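PDB 4PET: extracellular solute-binding protein, family 7 from Colwellia psychrerythraea, which binds pyruvate together with a calcium ion and probably delivers it, as a periplasmic solute-binding protein, to a TRAP-type membrane transporter. Local coordinates for residues M51-I65 and D256-A268. Residues are numbered along the deposited sequence; the frame is centred on the assembly and turned at random.
Sequences MAKMVKEMSNGRLTI and DLQKILTVAMKAA
Asp256 OD2 is gripped from two quarters: Arg62 NH1 makes a nearly straight salt bridge to it at 2.9 Å (176° at the hydrogen), and a water that donates to the same oxygen accepts from Arg62 NH2. The carboxylate oxygen lies in the guanidinium plane, but the arginine meets it on its syn side and well out of the carboxylate plane, the two planes standing 56° apart. Over the centre of one guanidinium face sits Leu257 CD2, 3.7 Å from Arg62 CZ. The arginine chain, bent at chi3, also turns NE back onto Ser59 O, which takes Arg62 N on the opposite face of its plane. Replacing Arg62 by a methionine would probably leave the Asp256 carboxylate without its countercharge and Ser59 O with one donor fewer.

Ser59 follows the last residue of helix 44-58 and opens the type I' turn that runs to Arg62, with the Schellman motif at Asn60. Its OG gives its proton to Val55 O and accepts from Leu63 N, tying helix end to strand start, while CB packs on Leu257 CD2 at 3.6 Å.

Farther along, segments 51-58 and 256-268 run roughly antiparallel (144°), their axes 8.8 Å apart at closest approach, and interlock knobs-into-holes. Ala264 fits among Met51, Met54, Val55 and Met58, its CB a tight 3.5 Å from Val55 CG2. In return Met51, a selenomethionine like Met54 and Met58, sits among Leu261, Ala264, Met265 and Ala268; with CG anti to its backbone N, it lies alongside Met265. The side chains of Ile65 and Leu261 cross at about a right angle, meeting through their CD1 atoms, both also resting on Met90 of the sheet. The contact thus joins two helices and an edge strand through a greasy, close-fitting interior; its one salt bridge, from turn to helix, lies at the Asp256 end, where it and the bridging water are likely to hold the guanidinium in place.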
loop_
_atom_site.group_PDB
_atom_site.type_symbol
_atom_site.label_atom_id
_atom_site.label_comp_id
_atom_site.label_asym_id
_atom_site.label_seq_id
_atom_site.Cartn_x
_atom_site.Cartn_y
_atom_site.Cartn_z
HETATM N N MSE A 51 2.604 8.972 14.910
HETATM C CA MSE A 51 1.341 8.572 15.510
HETATM C C MSE A 51 1.050 9.497 16.689
HETATM O O MSE A 51 -0.004 10.142 16.760
HETATM C CB MSE A 51 1.396 7.103 15.908
HETATM C CG MSE A 51 0.087 6.556 16.495
HETATM SE SE MSE A 51 -0.147 7.037 18.408
HETATM C CE MSE A 51 1.388 6.119 19.217
ATOM N N ALA A 52 2.021 9.623 17.584
ATOM C CA ALA A 52 1.877 10.468 18.756
ATOM C C ALA A 52 1.596 11.926 18.430
ATOM O O ALA A 52 0.855 12.596 19.158
ATOM C CB ALA A 52 3.134 10.384 19.606
ATOM N N LYS A 53 2.234 12.453 17.390
ATOM C CA LYS A 53 2.012 13.837 17.015
ATOM C C LYS A 53 0.590 14.005 16.480
ATOM O O LYS A 53 -0.107 14.938 16.848
ATOM C CB LYS A 53 3.052 14.301 15.970
ATOM C CG LYS A 53 2.889 15.749 15.597
ATOM C CD LYS A 53 4.121 16.258 14.861
ATOM C CE LYS A 53 4.002 17.728 14.472
ATOM N NZ LYS A 53 5.212 18.144 13.698
HETATM N N MSE A 54 0.154 13.079 15.635
HETATM C CA MSE A 54 -1.177 13.157 15.056
HETATM C C MSE A 54 -2.225 13.122 16.159
HETATM O O MSE A 54 -3.212 13.835 16.087
HETATM C CB MSE A 54 -1.429 11.966 14.132
HETATM C CG MSE A 54 -0.780 12.065 12.830
HETATM SE SE MSE A 54 -1.417 10.611 11.806
HETATM C CE MSE A 54 -0.093 9.306 12.104
ATOM N N VAL A 55 -2.012 12.272 17.171
ATOM C CA VAL A 55 -2.941 12.158 18.283
ATOM C C VAL A 55 -2.990 13.457 19.109
ATOM O O VAL A 55 -4.056 13.954 19.451
ATOM C CB VAL A 55 -2.598 10.981 19.212
ATOM C CG1 VAL A 55 -3.419 11.077 20.489
ATOM C CG2 VAL A 55 -2.839 9.652 18.517
ATOM N N LYS A 56 -1.830 14.009 19.422
ATOM C CA LYS A 56 -1.755 15.253 20.155
ATOM C C LYS A 56 -2.478 16.378 19.432
ATOM O O LYS A 56 -3.300 17.089 20.029
ATOM C CB LYS A 56 -0.283 15.616 20.394
ATOM C CG LYS A 56 -0.050 16.906 21.203
ATOM C CD LYS A 56 1.442 17.109 21.474
ATOM C CE LYS A 56 1.682 18.254 22.462
ATOM N NZ LYS A 56 1.332 19.567 21.871
ATOM N N GLU A 57 -2.218 16.508 18.136
ATOM C CA GLU A 57 -2.830 17.583 17.354
ATOM C C GLU A 57 -4.342 17.406 17.156
ATOM O O GLU A 57 -5.114 18.331 17.377
ATOM C CB GLU A 57 -2.111 17.683 15.998
ATOM C CG GLU A 57 -0.668 18.152 16.169
ATOM C CD GLU A 57 0.161 18.149 14.889
ATOM O OE1 GLU A 57 -0.198 17.450 13.925
ATOM O OE2 GLU A 57 1.194 18.841 14.868
HETATM N N MSE A 58 -4.740 16.205 16.752
HETATM C CA MSE A 58 -6.137 15.868 16.559
HETATM C C MSE A 58 -6.916 15.998 17.858
HETATM O O MSE A 58 -8.060 16.413 17.811
HETATM C CB MSE A 58 -6.279 14.442 16.035
HETATM C CG MSE A 58 -5.887 14.312 14.574
HETATM SE SE MSE A 58 -6.529 12.706 13.770
HETATM C CE MSE A 58 -5.195 11.493 14.459
ATOM N N SER A 59 -6.299 15.661 19.006
ATOM C CA SER A 59 -6.992 15.775 20.313
ATOM C C SER A 59 -6.909 17.146 20.984
ATOM O O SER A 59 -7.415 17.335 22.105
ATOM C CB SER A 59 -6.473 14.692 21.280
ATOM O OG SER A 59 -5.149 14.942 21.693
ATOM N N ASN A 60 -6.265 18.101 20.324
ATOM C CA ASN A 60 -5.960 19.386 20.930
ATOM C C ASN A 60 -5.330 19.230 22.317
ATOM O O ASN A 60 -5.712 19.947 23.240
ATOM C CB ASN A 60 -7.220 20.228 21.070
ATOM C CG ASN A 60 -6.930 21.685 21.346
ATOM O OD1 ASN A 60 -5.835 22.181 21.102
ATOM N ND2 ASN A 60 -7.933 22.389 21.840
ATOM N N GLY A 61 -4.428 18.268 22.458
ATOM C CA GLY A 61 -3.698 18.040 23.700
ATOM C C GLY A 61 -4.388 17.182 24.753
ATOM O O GLY A 61 -3.843 16.955 25.838
ATOM N N ARG A 62 -5.595 16.711 24.465
ATOM C CA ARG A 62 -6.339 15.890 25.434
ATOM C C ARG A 62 -5.776 14.484 25.570
ATOM O O ARG A 62 -5.927 13.853 26.616
ATOM C CB ARG A 62 -7.812 15.783 25.062
ATOM C CG ARG A 62 -8.599 17.064 25.233
ATOM C CD ARG A 62 -10.033 16.837 24.772
ATOM N NE ARG A 62 -10.094 16.702 23.319
ATOM C CZ ARG A 62 -11.009 15.989 22.664
ATOM N NH1 ARG A 62 -11.936 15.326 23.331
ATOM N NH2 ARG A 62 -10.985 15.928 21.337
ATOM N N LEU A 63 -5.166 13.967 24.511
ATOM C CA LEU A 63 -4.397 12.735 24.637
ATOM C C LEU A 63 -2.972 12.950 24.151
ATOM O O LEU A 63 -2.762 13.242 22.980
ATOM C CB LEU A 63 -5.050 11.581 23.863
ATOM C CG LEU A 63 -4.326 10.241 23.872
ATOM C CD1 LEU A 63 -4.122 9.700 25.298
ATOM C CD2 LEU A 63 -5.061 9.219 23.032
ATOM N N THR A 64 -2.006 12.822 25.060
ATOM C CA THR A 64 -0.610 12.837 24.666
ATOM C C THR A 64 0.143 11.544 25.059
ATOM O O THR A 64 -0.063 10.950 26.140
ATOM C CB THR A 64 0.117 14.031 25.253
ATOM O OG1 THR A 64 0.235 13.853 26.648
ATOM C CG2 THR A 64 -0.644 15.334 24.963
ATOM N N ILE A 65 1.029 11.134 24.167
ATOM C CA ILE A 65 1.712 9.867 24.294
ATOM C C ILE A 65 3.248 10.092 24.283
ATOM O O ILE A 65 3.830 10.463 23.252
ATOM C CB ILE A 65 1.283 8.927 23.184
ATOM C CG1 ILE A 65 -0.252 8.775 23.136
ATOM C CG2 ILE A 65 1.896 7.573 23.363
ATOM C CD1 ILE A 65 -0.748 8.339 21.826
ATOM N N ASP A 256 -14.426 9.616 21.469
ATOM C CA ASP A 256 -13.827 10.420 20.386
ATOM C C ASP A 256 -12.309 10.246 20.398
ATOM O O ASP A 256 -11.683 10.085 19.343
ATOM C CB ASP A 256 -14.274 11.891 20.434
ATOM C CG ASP A 256 -13.907 12.597 21.737
ATOM O OD1 ASP A 256 -13.655 11.894 22.739
ATOM O OD2 ASP A 256 -13.934 13.858 21.770
ATOM N N LEU A 257 -11.714 10.195 21.588
ATOM C CA LEU A 257 -10.267 9.964 21.686
ATOM C C LEU A 257 -9.918 8.527 21.303
ATOM O O LEU A 257 -8.874 8.293 20.706
ATOM C CB LEU A 257 -9.723 10.328 23.067
ATOM C CG LEU A 257 -9.884 11.759 23.537
ATOM C CD1 LEU A 257 -9.232 11.924 24.946
ATOM C CD2 LEU A 257 -9.269 12.723 22.513
ATOM N N GLN A 258 -10.797 7.569 21.601
ATOM C CA GLN A 258 -10.583 6.209 21.107
ATOM C C GLN A 258 -10.441 6.183 19.584
ATOM O O GLN A 258 -9.570 5.485 19.026
ATOM C CB GLN A 258 -11.732 5.294 21.499
ATOM C CG GLN A 258 -11.838 5.053 22.997
ATOM C CD GLN A 258 -13.002 4.154 23.381
ATOM O OE1 GLN A 258 -13.856 3.832 22.556
ATOM N NE2 GLN A 258 -13.055 3.766 24.652
ATOM N N LYS A 259 -11.339 6.880 18.898
ATOM C CA LYS A 259 -11.304 6.878 17.440
ATOM C C LYS A 259 -10.058 7.597 16.913
ATOM O O LYS A 259 -9.441 7.171 15.928
ATOM C CB LYS A 259 -12.569 7.537 16.871
ATOM C CG LYS A 259 -12.729 7.319 15.398
ATOM C CD LYS A 259 -13.024 5.851 15.135
ATOM C CE LYS A 259 -12.992 5.548 13.651
ATOM N NZ LYS A 259 -13.400 4.151 13.306
ATOM N N ILE A 260 -9.705 8.694 17.568
ATOM C CA ILE A 260 -8.545 9.470 17.155
ATOM C C ILE A 260 -7.306 8.564 17.212
ATOM O O ILE A 260 -6.500 8.534 16.300
ATOM C CB ILE A 260 -8.400 10.725 18.038
ATOM C CG1 ILE A 260 -9.394 11.784 17.555
ATOM C CG2 ILE A 260 -6.961 11.287 18.020
ATOM C CD1 ILE A 260 -9.406 13.070 18.330
ATOM N N LEU A 261 -7.193 7.815 18.310
ATOM C CA LEU A 261 -6.097 6.915 18.523
ATOM C C LEU A 261 -6.076 5.877 17.410
ATOM O O LEU A 261 -5.053 5.701 16.755
ATOM C CB LEU A 261 -6.212 6.275 19.914
ATOM C CG LEU A 261 -5.120 5.258 20.260
ATOM C CD1 LEU A 261 -3.760 5.968 20.431
ATOM C CD2 LEU A 261 -5.476 4.466 21.487
ATOM N N THR A 262 -7.184 5.178 17.167
ATOM C CA THR A 262 -7.151 4.091 16.178
ATOM C C THR A 262 -6.931 4.592 14.752
ATOM O O THR A 262 -6.219 3.957 13.958
ATOM C CB THR A 262 -8.404 3.192 16.271
ATOM O OG1 THR A 262 -9.567 3.979 16.067
ATOM C CG2 THR A 262 -8.494 2.597 17.627
ATOM N N VAL A 263 -7.500 5.751 14.411
ATOM C CA VAL A 263 -7.246 6.300 13.076
ATOM C C VAL A 263 -5.777 6.775 12.975
ATOM O O VAL A 263 -5.136 6.586 11.932
ATOM C CB VAL A 263 -8.248 7.421 12.683
ATOM C CG1 VAL A 263 -7.862 8.045 11.334
ATOM C CG2 VAL A 263 -9.708 6.871 12.560
ATOM N N ALA A 264 -5.227 7.377 14.042
ATOM C CA ALA A 264 -3.796 7.800 13.998
ATOM C C ALA A 264 -2.881 6.602 13.764
ATOM O O ALA A 264 -1.907 6.704 13.016
ATOM C CB ALA A 264 -3.383 8.527 15.263
HETATM N N MSE A 265 -3.178 5.461 14.396
HETATM C CA MSE A 265 -2.326 4.287 14.252
HETATM C C MSE A 265 -2.441 3.748 12.826
HETATM O O MSE A 265 -1.442 3.338 12.237
HETATM C CB MSE A 265 -2.671 3.181 15.268
HETATM C CG MSE A 265 -2.346 3.503 16.700
HETATM SE SE MSE A 265 -2.703 1.992 17.843
HETATM C CE MSE A 265 -4.631 2.005 17.753
ATOM N N LYS A 266 -3.653 3.739 12.272
ATOM C CA LYS A 266 -3.827 3.302 10.878
ATOM C C LYS A 266 -3.030 4.184 9.878
ATOM O O LYS A 266 -2.314 3.686 9.005
ATOM C CB LYS A 266 -5.313 3.289 10.512
ATOM C CG LYS A 266 -5.556 3.195 9.010
ATOM C CD LYS A 266 -7.029 3.054 8.737
ATOM C CE LYS A 266 -7.571 1.725 9.205
ATOM N NZ LYS A 266 -9.028 1.602 8.883
ATOM N N ALA A 267 -3.197 5.494 10.004
ATOM C CA ALA A 267 -2.506 6.441 9.132
ATOM C C ALA A 267 -1.001 6.307 9.287
ATOM O O ALA A 267 -0.292 6.234 8.291
ATOM C CB ALA A 267 -2.943 7.846 9.452
ATOM N N ALA A 268 -0.506 6.241 10.531
ATOM C CA ALA A 268 0.953 6.145 10.743
ATOM C C ALA A 268 1.478 4.859 10.148
ATOM O O ALA A 268 2.559 4.820 9.612
ATOM C CB ALA A 268 1.318 6.232 12.266
HETATM O O HOH W 1 -13.241 15.172 19.414
#